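Local structure of alpha-fucosidase GH29 (Fusarium graminearum, 4PSR) at residues S190-L194 with L195-P199; F257-G260 with E261-K265; S312-V315 with G316-Y319; P479-S482 with L483-L487; L489-G493 with G494-P498. The protein hydrolyses alpha-L-fucosides as a family 29 glycoside hydrolase, probably releasing alpha-1,6-linked fucose from the core of glycoprotein glycans. All coordinates share one frame; numbering follows the deposited sequence.

Contact 1: S190-L194 with L195-P199; sequences SLQKL and LGQLP
Gln192 O takes the backbone N-H of Gln197 in a nearly straight bond (N to O 2.9 Å, 170° at the hydrogen), the 6→1 bond of a Schellman motif. Gly196 turns the chain out of the helix with positive phi, a conformation glycine adopts most easily. Within the same last turn, Leu195 N donates to Leu191 O at 3.1 Å in the ordinary helical manner. The two glutamines cross at about a right angle, Gln192 CG resting on Gln197 CB at 3.9 Å, yet their amides do not pair with each other. Gln192 NE2 donates to Thr186 O, and the Gln197 amide is held at both ends, OE1 by Thr186 N and NE2 by Pro184 O. Beyond the turn Leu198 folds back over the helix: CD2 meets Gln192 OE1 at 3.6 Å, while CD1 lies on Lys193 CA. Lys193 runs on to a salt bridge with Glu139 and a bond to Val137 O. Leu191 CG packs against the buried Leu195, at CD1, 3.7 Å away. Leu191 and Leu194 also touch helix 76-80, and the turn itself joins helix 189-195 to helix 200-218, whose Glu203 accepts from Leu198 N.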
loop_
_atom_site.group_PDB
_atom_site.type_symbol
_atom_site.label_atom_id
_atom_site.label_comp_id
_atom_site.label_asym_id
_atom_site.label_seq_id
_atom_site.Cartn_x
_atom_site.Cartn_y
_atom_site.Cartn_z
ATOM N N SER A 190 -17.002 28.445 13.531
ATOM C CA SER A 190 -17.220 27.452 12.480
ATOM C C SER A 190 -16.000 27.385 11.575
ATOM O O SER A 190 -15.485 26.295 11.279
ATOM C CB SER A 190 -18.469 27.787 11.658
ATOM O OG SER A 190 -18.599 26.834 10.612
ATOM N N LEU A 191 -15.498 28.540 11.153
ATOM C CA LEU A 191 -14.313 28.579 10.327
ATOM C C LEU A 191 -13.083 28.006 11.039
ATOM O O LEU A 191 -12.241 27.366 10.407
ATOM C CB LEU A 191 -14.053 30.000 9.809
ATOM C CG LEU A 191 -12.992 30.125 8.705
ATOM C CD1 LEU A 191 -13.308 29.266 7.487
ATOM C CD2 LEU A 191 -12.830 31.594 8.321
ATOM N N GLN A 192 -12.980 28.201 12.345
ATOM C CA GLN A 192 -11.912 27.582 13.109
ATOM C C GLN A 192 -11.917 26.066 12.950
ATOM O O GLN A 192 -10.858 25.445 12.899
ATOM C CB GLN A 192 -12.020 27.922 14.581
ATOM C CG GLN A 192 -11.675 29.364 14.969
ATOM C CD GLN A 192 -11.904 29.615 16.450
ATOM O OE1 GLN A 192 -12.422 28.763 17.168
ATOM N NE2 GLN A 192 -11.533 30.801 16.909
ATOM N N LYS A 193 -13.100 25.473 12.887
ATOM C CA LYS A 193 -13.192 24.023 12.724
ATOM C C LYS A 193 -12.603 23.593 11.369
ATOM O O LYS A 193 -11.854 22.616 11.296
ATOM C CB LYS A 193 -14.627 23.528 12.854
ATOM C CG LYS A 193 -14.762 21.996 12.769
ATOM C CD LYS A 193 -16.218 21.540 12.925
ATOM C CE LYS A 193 -16.759 21.776 14.337
ATOM N NZ LYS A 193 -18.199 21.410 14.364
ATOM N N LEU A 194 -12.924 24.297 10.300
ATOM C CA LEU A 194 -12.345 23.988 8.986
ATOM C C LEU A 194 -10.808 24.057 9.007
ATOM O O LEU A 194 -10.111 23.162 8.496
ATOM C CB LEU A 194 -12.889 24.910 7.901
ATOM C CG LEU A 194 -12.385 24.599 6.487
ATOM C CD1 LEU A 194 -13.016 23.333 5.899
ATOM C CD2 LEU A 194 -12.624 25.802 5.580
ATOM N N LEU A 195 -10.300 25.132 9.608
ATOM C CA LEU A 195 -8.896 25.515 9.511
ATOM C C LEU A 195 -8.028 24.984 10.663
ATOM O O LEU A 195 -6.856 25.351 10.767
ATOM C CB LEU A 195 -8.783 27.046 9.410
ATOM C CG LEU A 195 -9.487 27.671 8.218
ATOM C CD1 LEU A 195 -9.417 29.187 8.228
ATOM C CD2 LEU A 195 -8.890 27.168 6.920
ATOM N N GLY A 196 -8.582 24.133 11.511
ATOM C CA GLY A 196 -7.817 23.499 12.572
ATOM C C GLY A 196 -7.356 24.463 13.655
ATOM O O GLY A 196 -6.258 24.279 14.196
ATOM N N GLN A 197 -8.175 25.471 13.972
ATOM C CA GLN A 197 -7.844 26.499 14.956
ATOM C C GLN A 197 -8.626 26.372 16.258
ATOM O O GLN A 197 -8.583 27.275 17.074
ATOM C CB GLN A 197 -8.091 27.882 14.352
ATOM C CG GLN A 197 -7.131 28.247 13.242
ATOM C CD GLN A 197 -7.369 29.630 12.675
ATOM O OE1 GLN A 197 -8.024 30.474 13.299
ATOM N NE2 GLN A 197 -6.852 29.864 11.484
ATOM N N LEU A 198 -9.357 25.286 16.460
ATOM C CA LEU A 198 -10.073 25.103 17.718
ATOM C C LEU A 198 -9.069 24.753 18.809
ATOM O O LEU A 198 -7.937 24.383 18.511
ATOM C CB LEU A 198 -11.109 23.975 17.602
ATOM C CG LEU A 198 -12.249 24.193 16.610
ATOM C CD1 LEU A 198 -13.004 22.892 16.404
ATOM C CD2 LEU A 198 -13.175 25.275 17.119
ATOM N N PRO A 199 -9.481 24.827 20.080
ATOM C CA PRO A 199 -8.571 24.362 21.132
ATOM C C PRO A 199 -8.138 22.924 20.895
ATOM O O PRO A 199 -8.911 22.107 20.366
ATOM C CB PRO A 199 -9.429 24.488 22.393
ATOM C CG PRO A 199 -10.373 25.636 22.076
ATOM C CD PRO A 199 -10.721 25.403 20.622
#

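Contact 2: F257-G260 with E261-K265; sequences FNRG and EEWGK
This is a local contact along the last two turns of helix 246-263 and its C-terminal end, one of the helices on the outside of the TIM barrel, and it combines helical backbone bonds with two side-chain contacts that both start from Arg259. The chain of Arg259 bends at chi2 (-54°) and then runs alongside Glu262, the two side chains pointing the same way. NH1 meets Glu262 OE1 at 2.7 Å in a salt bridge, OE1 accepting through its syn lone pair. The bond is bent, and the two flat groups are turned 64° from each other. Arg259 NE has a second acidic partner in Asp216, so the guanidinium is held between two carboxylates. Nearer the backbone, Arg259 CB sits over the six-membered ring of Trp263, 3.9 Å from its centroid, as a CH-pi contact. Arg259 O lies over the same face, 3.1 Å from Trp263 CG, while accepting the backbone hydrogen of Trp263 N at 2.8 Å. The helix ends in a Schellman motif: Gly264 adopts positive phi, and Lys265 N donates to Gly260 O at 3.0 Å in an almost straight bond. Earlier links of the spiral run from Glu261 N to Phe257 O and from Glu262 N to Asn258 O. Past the turn, Lys265 sends NZ to Asp221 and to Gln219 O, toward the start of barrel strand 222-225. Arg259 and Trp263 both touch Leu215 of helix 200-218, while Phe257 stacks on His17, a residue of the sodium site.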
loop_
_atom_site.group_PDB
_atom_site.type_symbol
_atom_site.label_atom_id
_atom_site.label_comp_id
_atom_site.label_asym_id
_atom_site.label_seq_id
_atom_site.Cartn_x
_atom_site.Cartn_y
_atom_site.Cartn_z
ATOM N N PHE A 257 -12.150 -1.748 16.264
ATOM C CA PHE A 257 -11.972 -3.190 16.388
ATOM C C PHE A 257 -13.201 -3.837 17.052
ATOM O O PHE A 257 -13.604 -4.945 16.693
ATOM C CB PHE A 257 -10.674 -3.524 17.154
ATOM C CG PHE A 257 -9.415 -3.045 16.486
ATOM C CD1 PHE A 257 -9.383 -2.697 15.141
ATOM C CD2 PHE A 257 -8.237 -2.956 17.216
ATOM C CE1 PHE A 257 -8.205 -2.258 14.561
ATOM C CE2 PHE A 257 -7.060 -2.492 16.644
ATOM C CZ PHE A 257 -7.033 -2.176 15.298
ATOM N N ASN A 258 -13.850 -3.129 17.975
ATOM C CA ASN A 258 -15.099 -3.640 18.552
ATOM C C ASN A 258 -16.235 -3.656 17.533
ATOM O O ASN A 258 -17.016 -4.598 17.491
ATOM C CB ASN A 258 -15.518 -2.828 19.777
ATOM C CG ASN A 258 -14.708 -3.176 21.000
ATOM O OD1 ASN A 258 -14.268 -4.314 21.152
ATOM N ND2 ASN A 258 -14.523 -2.209 21.890
ATOM N N ARG A 259 -16.338 -2.610 16.722
ATOM C CA ARG A 259 -17.367 -2.603 15.692
ATOM C C ARG A 259 -17.136 -3.744 14.706
ATOM O O ARG A 259 -18.084 -4.378 14.268
ATOM C CB ARG A 259 -17.425 -1.268 14.956
ATOM C CG ARG A 259 -18.016 -0.121 15.758
ATOM C CD ARG A 259 -19.379 -0.443 16.318
ATOM N NE ARG A 259 -20.130 0.775 16.621
ATOM C CZ ARG A 259 -21.144 0.848 17.478
ATOM N NH1 ARG A 259 -21.550 -0.232 18.140
ATOM N NH2 ARG A 259 -21.754 2.011 17.676
ATOM N N GLY A 260 -15.878 -4.031 14.354
ATOM C CA GLY A 260 -15.599 -5.134 13.451
ATOM C C GLY A 260 -16.155 -6.438 13.973
ATOM O O GLY A 260 -16.766 -7.214 13.231
ATOM N N GLU A 261 -15.928 -6.687 15.257
ATOM C CA GLU A 261 -16.463 -7.876 15.910
ATOM C C GLU A 261 -17.984 -7.880 15.832
ATOM O O GLU A 261 -18.588 -8.899 15.530
ATOM C CB GLU A 261 -16.016 -7.908 17.364
ATOM C CG GLU A 261 -14.524 -8.124 17.556
ATOM C CD GLU A 261 -14.163 -9.557 17.892
ATOM O OE1 GLU A 261 -15.038 -10.443 17.783
ATOM O OE2 GLU A 261 -12.996 -9.793 18.276
ATOM N N GLU A 262 -18.606 -6.740 16.100
ATOM C CA GLU A 262 -20.061 -6.629 16.073
ATOM C C GLU A 262 -20.622 -6.914 14.680
ATOM O O GLU A 262 -21.656 -7.559 14.521
ATOM C CB GLU A 262 -20.468 -5.235 16.523
ATOM C CG GLU A 262 -21.946 -4.974 16.523
ATOM C CD GLU A 262 -22.286 -3.555 16.937
ATOM O OE1 GLU A 262 -21.390 -2.837 17.450
ATOM O OE2 GLU A 262 -23.454 -3.159 16.742
ATOM N N TRP A 263 -19.919 -6.416 13.667
ATOM C CA TRP A 263 -20.357 -6.565 12.287
ATOM C C TRP A 263 -20.077 -7.974 11.735
ATOM O O TRP A 263 -20.558 -8.318 10.664
ATOM C CB TRP A 263 -19.623 -5.559 11.392
ATOM C CG TRP A 263 -19.786 -4.123 11.731
ATOM C CD1 TRP A 263 -20.814 -3.524 12.406
ATOM C CD2 TRP A 263 -18.879 -3.088 11.370
ATOM N NE1 TRP A 263 -20.581 -2.156 12.492
ATOM C CE2 TRP A 263 -19.396 -1.873 11.863
ATOM C CE3 TRP A 263 -17.665 -3.074 10.686
ATOM C CZ2 TRP A 263 -18.731 -0.659 11.682
ATOM C CZ3 TRP A 263 -17.014 -1.857 10.511
ATOM C CH2 TRP A 263 -17.548 -0.687 11.008
ATOM N N GLY A 264 -19.258 -8.759 12.430
ATOM C CA GLY A 264 -18.825 -10.058 11.936
ATOM C C GLY A 264 -17.820 -9.987 10.800
ATOM O O GLY A 264 -17.822 -10.835 9.916
ATOM N N LYS A 265 -16.979 -8.960 10.845
ATOM C CA LYS A 265 -16.018 -8.654 9.787
ATOM C C LYS A 265 -14.629 -8.569 10.380
ATOM O O LYS A 265 -14.463 -8.153 11.521
ATOM C CB LYS A 265 -16.296 -7.276 9.168
ATOM C CG LYS A 265 -17.637 -7.136 8.535
ATOM C CD LYS A 265 -17.592 -6.248 7.316
ATOM C CE LYS A 265 -17.419 -4.782 7.658
ATOM N NZ LYS A 265 -17.633 -3.977 6.430
#

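Contact 3: S312-V315 with G316-Y319; sequences SYTV and GIKY
Ser312 reaches across only with its carbonyl, O lying 4.3 Å from Ile317 CD1; its hydroxyl is bonded to Thr39. It follows directly on Trp311, which lines the fucose site. Next comes Tyr313, whose CG stands anti to the backbone N (chi1 -179°), bringing the ring over toward the returning chain. There CE1 meets Ile317 CG2 at 3.5 Å, and Tyr319 OH approaches the ring edge in its plane, 4.0 Å from the same carbon. At the far end of the ring, Tyr313 OH and Gly316 N share one water, at 2.7 Å and 2.8 Å, bridging the side chain to the turn that follows. Thr314 begins that turn, a type II beta turn ending at Ile317: Ile317 N donates to Thr314 O at 3.0 Å, from above the carbonyl plane. Thr314 OG1 also rests against Ile317 CB at 3.8 Å. Val315 occupies the first corner and Gly316 the second, where a CB would collide with the carbonyl oxygen of Val315. The turn belongs to the connection from barrel strand 300-305 to helix 322-334. Corner residue Val315 makes a backbone bond with Gln42, and Lys318, beyond the turn, one with Ala308; Tyr319 OH bonds Gln355 of helix 353-369.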
loop_
_atom_site.group_PDB
_atom_site.type_symbol
_atom_site.label_atom_id
_atom_site.label_comp_id
_atom_site.label_asym_id
_atom_site.label_seq_id
_atom_site.Cartn_x
_atom_site.Cartn_y
_atom_site.Cartn_z
ATOM N N SER A 312 -3.997 14.646 -6.702
ATOM C CA SER A 312 -5.281 15.198 -7.137
ATOM C C SER A 312 -5.115 15.851 -8.522
ATOM O O SER A 312 -4.045 16.300 -8.889
ATOM C CB SER A 312 -5.736 16.197 -6.084
ATOM O OG SER A 312 -6.919 16.883 -6.444
ATOM N N TYR A 313 -6.180 15.848 -9.322
ATOM C CA TYR A 313 -6.124 16.361 -10.676
ATOM C C TYR A 313 -5.690 17.811 -10.724
ATOM O O TYR A 313 -6.218 18.639 -10.012
ATOM C CB TYR A 313 -7.506 16.220 -11.362
ATOM C CG TYR A 313 -7.464 16.725 -12.777
ATOM C CD1 TYR A 313 -7.039 15.888 -13.804
ATOM C CD2 TYR A 313 -7.817 18.031 -13.100
ATOM C CE1 TYR A 313 -6.936 16.345 -15.106
ATOM C CE2 TYR A 313 -7.716 18.479 -14.412
ATOM C CZ TYR A 313 -7.276 17.604 -15.389
ATOM O OH TYR A 313 -7.166 18.020 -16.705
ATOM N N THR A 314 -4.760 18.099 -11.632
ATOM C CA THR A 314 -4.371 19.476 -11.918
ATOM C C THR A 314 -4.325 19.665 -13.429
ATOM O O THR A 314 -4.051 18.730 -14.190
ATOM C CB THR A 314 -2.986 19.799 -11.294
ATOM O OG1 THR A 314 -1.979 18.931 -11.838
ATOM C CG2 THR A 314 -3.008 19.637 -9.779
ATOM N N VAL A 315 -4.574 20.890 -13.887
ATOM C CA VAL A 315 -4.461 21.162 -15.311
ATOM C C VAL A 315 -3.022 20.941 -15.760
ATOM O O VAL A 315 -2.106 21.462 -15.131
ATOM C CB VAL A 315 -4.908 22.586 -15.632
ATOM C CG1 VAL A 315 -4.666 22.895 -17.103
ATOM C CG2 VAL A 315 -6.381 22.746 -15.310
ATOM N N GLY A 316 -2.842 20.139 -16.801
ATOM C CA GLY A 316 -1.513 19.809 -17.293
ATOM C C GLY A 316 -0.879 18.566 -16.662
ATOM O O GLY A 316 0.262 18.236 -16.953
ATOM N N ILE A 317 -1.628 17.873 -15.817
ATOM C CA ILE A 317 -1.150 16.660 -15.151
ATOM C C ILE A 317 -0.575 15.640 -16.138
ATOM O O ILE A 317 -1.126 15.438 -17.238
ATOM C CB ILE A 317 -2.321 16.060 -14.325
ATOM C CG1 ILE A 317 -1.882 14.848 -13.513
ATOM C CG2 ILE A 317 -3.465 15.677 -15.220
ATOM C CD1 ILE A 317 -3.026 14.311 -12.617
ATOM N N LYS A 318 0.526 15.005 -15.744
ATOM C CA LYS A 318 1.129 13.943 -16.535
ATOM C C LYS A 318 0.946 12.619 -15.816
ATOM O O LYS A 318 0.777 12.585 -14.596
ATOM C CB LYS A 318 2.614 14.199 -16.781
ATOM C CG LYS A 318 2.889 15.421 -17.653
ATOM C CD LYS A 318 4.308 15.414 -18.218
ATOM C CE LYS A 318 5.251 16.289 -17.411
ATOM N NZ LYS A 318 4.943 17.738 -17.575
ATOM N N TYR A 319 0.999 11.528 -16.557
ATOM C CA TYR A 319 0.723 10.205 -16.001
ATOM C C TYR A 319 1.845 9.222 -16.282
ATOM O O TYR A 319 2.574 9.336 -17.281
ATOM C CB TYR A 319 -0.548 9.652 -16.638
ATOM C CG TYR A 319 -1.770 10.533 -16.445
ATOM C CD1 TYR A 319 -2.337 10.671 -15.205
ATOM C CD2 TYR A 319 -2.364 11.182 -17.498
ATOM C CE1 TYR A 319 -3.443 11.446 -14.997
ATOM C CE2 TYR A 319 -3.488 11.966 -17.302
ATOM C CZ TYR A 319 -4.026 12.082 -16.043
ATOM O OH TYR A 319 -5.152 12.830 -15.785
HETATM O O HOH W 1 -4.847 18.538 -18.038
#

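Contact 4: P479-S482 with L483-L487; sequences PAES and LAYVL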
loop_
_atom_site.group_PDB
_atom_site.type_symbol
_atom_site.label_atom_id
_atom_site.label_comp_id
_atom_site.label_asym_id
_atom_site.label_seq_id
_atom_site.Cartn_x
_atom_site.Cartn_y
_atom_site.Cartn_z
ATOM N N PRO A 479 2.906 -16.258 -26.217
ATOM C CA PRO A 479 1.456 -16.104 -26.224
ATOM C C PRO A 479 1.082 -14.690 -26.630
ATOM O O PRO A 479 1.952 -13.899 -27.004
ATOM C CB PRO A 479 1.080 -16.391 -24.770
ATOM C CG PRO A 479 2.225 -15.853 -24.008
ATOM C CD PRO A 479 3.452 -16.145 -24.849
ATOM N N ALA A 480 -0.202 -14.368 -26.575
ATOM C CA ALA A 480 -0.649 -13.003 -26.822
ATOM C C ALA A 480 0.181 -12.011 -25.981
ATOM O O ALA A 480 0.587 -12.317 -24.841
ATOM C CB ALA A 480 -2.134 -12.861 -26.528
ATOM N N GLU A 481 0.457 -10.839 -26.550
ATOM C CA GLU A 481 1.341 -9.876 -25.912
ATOM C C GLU A 481 0.768 -9.477 -24.563
ATOM O O GLU A 481 -0.438 -9.364 -24.392
ATOM C CB GLU A 481 1.521 -8.647 -26.808
ATOM C CG GLU A 481 2.480 -7.592 -26.243
ATOM C CD GLU A 481 2.741 -6.442 -27.200
ATOM O OE1 GLU A 481 1.782 -5.715 -27.535
ATOM O OE2 GLU A 481 3.910 -6.265 -27.610
ATOM N N SER A 482 1.668 -9.249 -23.611
ATOM C CA SER A 482 1.275 -8.762 -22.297
ATOM C C SER A 482 2.427 -7.990 -21.642
ATOM O O SER A 482 3.580 -8.038 -22.083
ATOM C CB SER A 482 0.781 -9.908 -21.406
ATOM O OG SER A 482 1.692 -10.965 -21.339
ATOM N N LEU A 483 2.088 -7.307 -20.558
ATOM C CA LEU A 483 3.042 -6.403 -19.875
ATOM C C LEU A 483 4.068 -7.166 -19.048
ATOM O O LEU A 483 5.137 -6.636 -18.730
ATOM C CB LEU A 483 2.294 -5.416 -18.995
ATOM C CG LEU A 483 1.449 -4.392 -19.745
ATOM C CD1 LEU A 483 0.530 -3.675 -18.767
ATOM C CD2 LEU A 483 2.335 -3.437 -20.531
ATOM N N ALA A 484 3.742 -8.405 -18.705
ATOM C CA ALA A 484 4.658 -9.344 -18.086
ATOM C C ALA A 484 4.155 -10.750 -18.448
ATOM O O ALA A 484 3.028 -10.899 -18.935
ATOM C CB ALA A 484 4.685 -9.141 -16.552
ATOM N N TYR A 485 5.000 -11.753 -18.212
ATOM C CA TYR A 485 4.708 -13.145 -18.571
ATOM C C TYR A 485 4.963 -14.013 -17.357
ATOM O O TYR A 485 5.846 -13.723 -16.565
ATOM C CB TYR A 485 5.557 -13.602 -19.778
ATOM C CG TYR A 485 5.263 -12.771 -21.005
ATOM C CD1 TYR A 485 5.948 -11.592 -21.244
ATOM C CD2 TYR A 485 4.281 -13.138 -21.917
ATOM C CE1 TYR A 485 5.652 -10.794 -22.335
ATOM C CE2 TYR A 485 3.986 -12.331 -23.023
ATOM C CZ TYR A 485 4.692 -11.187 -23.237
ATOM O OH TYR A 485 4.422 -10.383 -24.324
ATOM N N VAL A 486 4.175 -15.068 -17.203
ATOM C CA VAL A 486 4.222 -15.873 -15.997
ATOM C C VAL A 486 4.535 -17.335 -16.257
ATOM O O VAL A 486 3.807 -18.017 -16.994
ATOM C CB VAL A 486 2.878 -15.796 -15.205
ATOM C CG1 VAL A 486 2.962 -16.561 -13.898
ATOM C CG2 VAL A 486 2.451 -14.361 -14.927
ATOM N N LEU A 487 5.572 -17.820 -15.601
ATOM C CA LEU A 487 5.881 -19.251 -15.532
ATOM C C LEU A 487 5.358 -19.830 -14.223
ATOM O O LEU A 487 5.440 -19.198 -13.160
ATOM C CB LEU A 487 7.382 -19.485 -15.629
ATOM C CG LEU A 487 8.027 -19.145 -16.973
ATOM C CD1 LEU A 487 9.512 -18.975 -16.847
ATOM C CD2 LEU A 487 7.710 -20.234 -18.019
HETATM O O HOH W 2 5.822 -8.183 -24.703
HETATM O O HOH W 3 6.200 -6.952 -21.720
#
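Hydrogen bonds centred on Ser482 and Tyr485 hold this bend in shape. Ser482 N donates to Tyr485 OH at 3.1 Å, fairly straight at 161°, so the phenol oxygen of a strand residue accepts from the loop backbone three residues earlier. Ser482 OG donates to Ala484 O at 2.8 Å, approaching from above the carbonyl plane. Ser482 chi1 of 53° places OG between the backbone N and the carbonyl carbon, facing Ala484 O, and the same hydroxyl also bonds Tyr369 OH. The phenol oxygen has a further partner in Gln478 NE2.

Two waters extend the network. One lies 2.6 Å from Tyr485 OH, in the plane of the ring, with a weak bond to Ser482 O; the other donates to Ser482 O at 2.9 Å and weakly to Leu483 O.

Contacts with the ring complete the bend. Ser482 OG stands over one face of Tyr485, toward the rim and 3.2 Å from CE2. Pro479 CG lies at the edge, 4.0 Å from CD2, while Glu481 CG comes to 3.9 Å from the phenol OH.

The bend leads into strand 485-491 of the six-stranded antiparallel sheet that follows the barrel, where Tyr485 pairs with Val420. It is also a domain junction: Arg368 of helix 353-369 bonds Ala480 O, His327 bonds Leu483 O, and Leu483 rests on helix 322-334.

Contact 5: L489-G493 with G494-P498; sequences LTFDG and GIPVP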
loop_
_atom_site.group_PDB
_atom_site.type_symbol
_atom_site.label_atom_id
_atom_site.label_comp_id
_atom_site.label_asym_id
_atom_site.label_seq_id
_atom_site.Cartn_x
_atom_site.Cartn_y
_atom_site.Cartn_z
ATOM N N LEU A 489 5.757 -23.149 -11.799
ATOM C CA LEU A 489 6.627 -24.294 -11.496
ATOM C C LEU A 489 5.996 -25.092 -10.376
ATOM O O LEU A 489 5.808 -24.597 -9.283
ATOM C CB LEU A 489 8.028 -23.837 -11.081
ATOM C CG LEU A 489 9.030 -23.364 -12.150
ATOM C CD1 LEU A 489 8.520 -22.153 -12.881
ATOM C CD2 LEU A 489 10.351 -23.034 -11.526
ATOM N N THR A 490 5.637 -26.340 -10.659
ATOM C CA THR A 490 4.998 -27.200 -9.670
ATOM C C THR A 490 5.981 -28.230 -9.154
ATOM O O THR A 490 6.665 -28.903 -9.941
ATOM C CB THR A 490 3.774 -27.894 -10.265
ATOM O OG1 THR A 490 2.832 -26.928 -10.762
ATOM C CG2 THR A 490 3.099 -28.775 -9.207
ATOM N N PHE A 491 6.051 -28.343 -7.839
ATOM C CA PHE A 491 6.978 -29.235 -7.184
ATOM C C PHE A 491 6.191 -30.304 -6.434
ATOM O O PHE A 491 5.067 -30.067 -5.990
ATOM C CB PHE A 491 7.848 -28.465 -6.192
ATOM C CG PHE A 491 8.808 -27.512 -6.829
ATOM C CD1 PHE A 491 10.081 -27.920 -7.168
ATOM C CD2 PHE A 491 8.442 -26.189 -7.088
ATOM C CE1 PHE A 491 10.987 -27.034 -7.752
ATOM C CE2 PHE A 491 9.342 -25.309 -7.653
ATOM C CZ PHE A 491 10.604 -25.725 -7.999
ATOM N N ASP A 492 6.736 -31.517 -6.347
ATOM C CA ASP A 492 6.160 -32.495 -5.427
ATOM C C ASP A 492 6.689 -32.223 -4.058
ATOM O O ASP A 492 7.904 -32.078 -3.859
ATOM C CB ASP A 492 6.523 -33.927 -5.775
ATOM C CG ASP A 492 5.532 -34.560 -6.809
ATOM O OD1 ASP A 492 4.319 -34.263 -6.679
ATOM O OD2 ASP A 492 5.972 -35.312 -7.678
ATOM N N GLY A 493 5.773 -32.127 -3.109
ATOM C CA GLY A 493 6.113 -31.977 -1.705
ATOM C C GLY A 493 6.813 -30.710 -1.217
ATOM O O GLY A 493 7.439 -30.720 -0.155
ATOM N N GLY A 494 6.733 -29.627 -1.981
ATOM C CA GLY A 494 7.145 -28.326 -1.485
ATOM C C GLY A 494 8.273 -27.686 -2.267
ATOM O O GLY A 494 9.154 -28.372 -2.789
ATOM N N ILE A 495 8.255 -26.359 -2.348
ATOM C CA ILE A 495 9.303 -25.650 -3.054
ATOM C C ILE A 495 10.628 -25.773 -2.298
ATOM O O ILE A 495 10.676 -25.582 -1.073
ATOM C CB ILE A 495 8.943 -24.136 -3.197
ATOM C CG1 ILE A 495 7.613 -23.971 -3.925
ATOM C CG2 ILE A 495 10.038 -23.378 -3.934
ATOM C CD1 ILE A 495 6.918 -22.591 -3.678
ATOM N N PRO A 496 11.730 -26.053 -3.008
ATOM C CA PRO A 496 13.046 -26.122 -2.361
ATOM C C PRO A 496 13.468 -24.796 -1.718
ATOM O O PRO A 496 13.053 -23.724 -2.189
ATOM C CB PRO A 496 13.996 -26.443 -3.525
ATOM C CG PRO A 496 13.157 -27.021 -4.564
ATOM C CD PRO A 496 11.790 -26.435 -4.426
ATOM N N VAL A 497 14.279 -24.877 -0.663
ATOM C CA VAL A 497 14.780 -23.692 0.028
ATOM C C VAL A 497 16.116 -23.268 -0.569
ATOM O O VAL A 497 17.140 -23.953 -0.406
ATOM C CB VAL A 497 14.932 -23.937 1.523
ATOM C CG1 VAL A 497 15.438 -22.668 2.241
ATOM C CG2 VAL A 497 13.590 -24.384 2.100
ATOM N N PRO A 498 16.130 -22.139 -1.274
ATOM C CA PRO A 498 17.383 -21.734 -1.901
ATOM C C PRO A 498 18.417 -21.224 -0.898
ATOM O O PRO A 498 18.096 -20.699 0.187
ATOM C CB PRO A 498 16.936 -20.614 -2.837
ATOM C CG PRO A 498 15.748 -20.014 -2.129
ATOM C CD PRO A 498 15.050 -21.158 -1.504
#
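The ring of Phe491 carries Pro496 on one face: CD stands 3.6 Å from the ring centroid, 19° off the normal, in a CH-pi contact displaced slightly toward the rim. CE1 is the ring atom nearest to it, at 3.5 Å, and Pro496 CG follows a little farther off, 3.9 Å from Phe491 CE1. Ile495 CA lies over the same face, while Ile495 CG1 meets Phe491 CD2 at 4.0 Å, the two side chains crossing at about a right angle. Closer to the backbone, Gly494 O comes obliquely to the ring and lies 3.6 Å from Phe491 CB. With CG anti to the carbonyl carbon (chi1 -68°), the ring is set against the returning chain of Gly494 to Pro496.

Gly493 and Gly494 make the return, both with positive phi; at Gly494 a CB would collide with Gly493 O. Phe491 is the last residue of strand 485-491, paired with Asp414 and touching Leu445 of the neighbouring strand 445-451. Ile495 in turn packs on Leu416 and Trp379, and Asp492, in one of its two conformers, forms a salt bridge with Lys446.

No hydrogen bond joins the two segments, so across this turn the exit from the sheet is held by apolar and CH-pi contact, with the proline CD set against the aromatic face.

Overall arrangement
From the N terminus the five contacts follow in series, each a local contact along one continuous stretch of chain that closes before the next opens; none nest or cross. Contacts 1, 2 and 3 belong to the barrel domain: contact 1 ends helix 189-195 ahead of helix 200-218, contact 2 closes helix 246-263, which packs on that same helix 200-218, and contact 3 turns the loop between strand 300-305 and helix 322-334. Contact 4 meets helix 322-334 from the six-stranded sheet, joining the barrel to the beta domain that follows it. Contacts 4 and 5 stand at the two ends of strand 485-491, their centres about 23 Å apart, and contact 5 leads on toward strand 504-507.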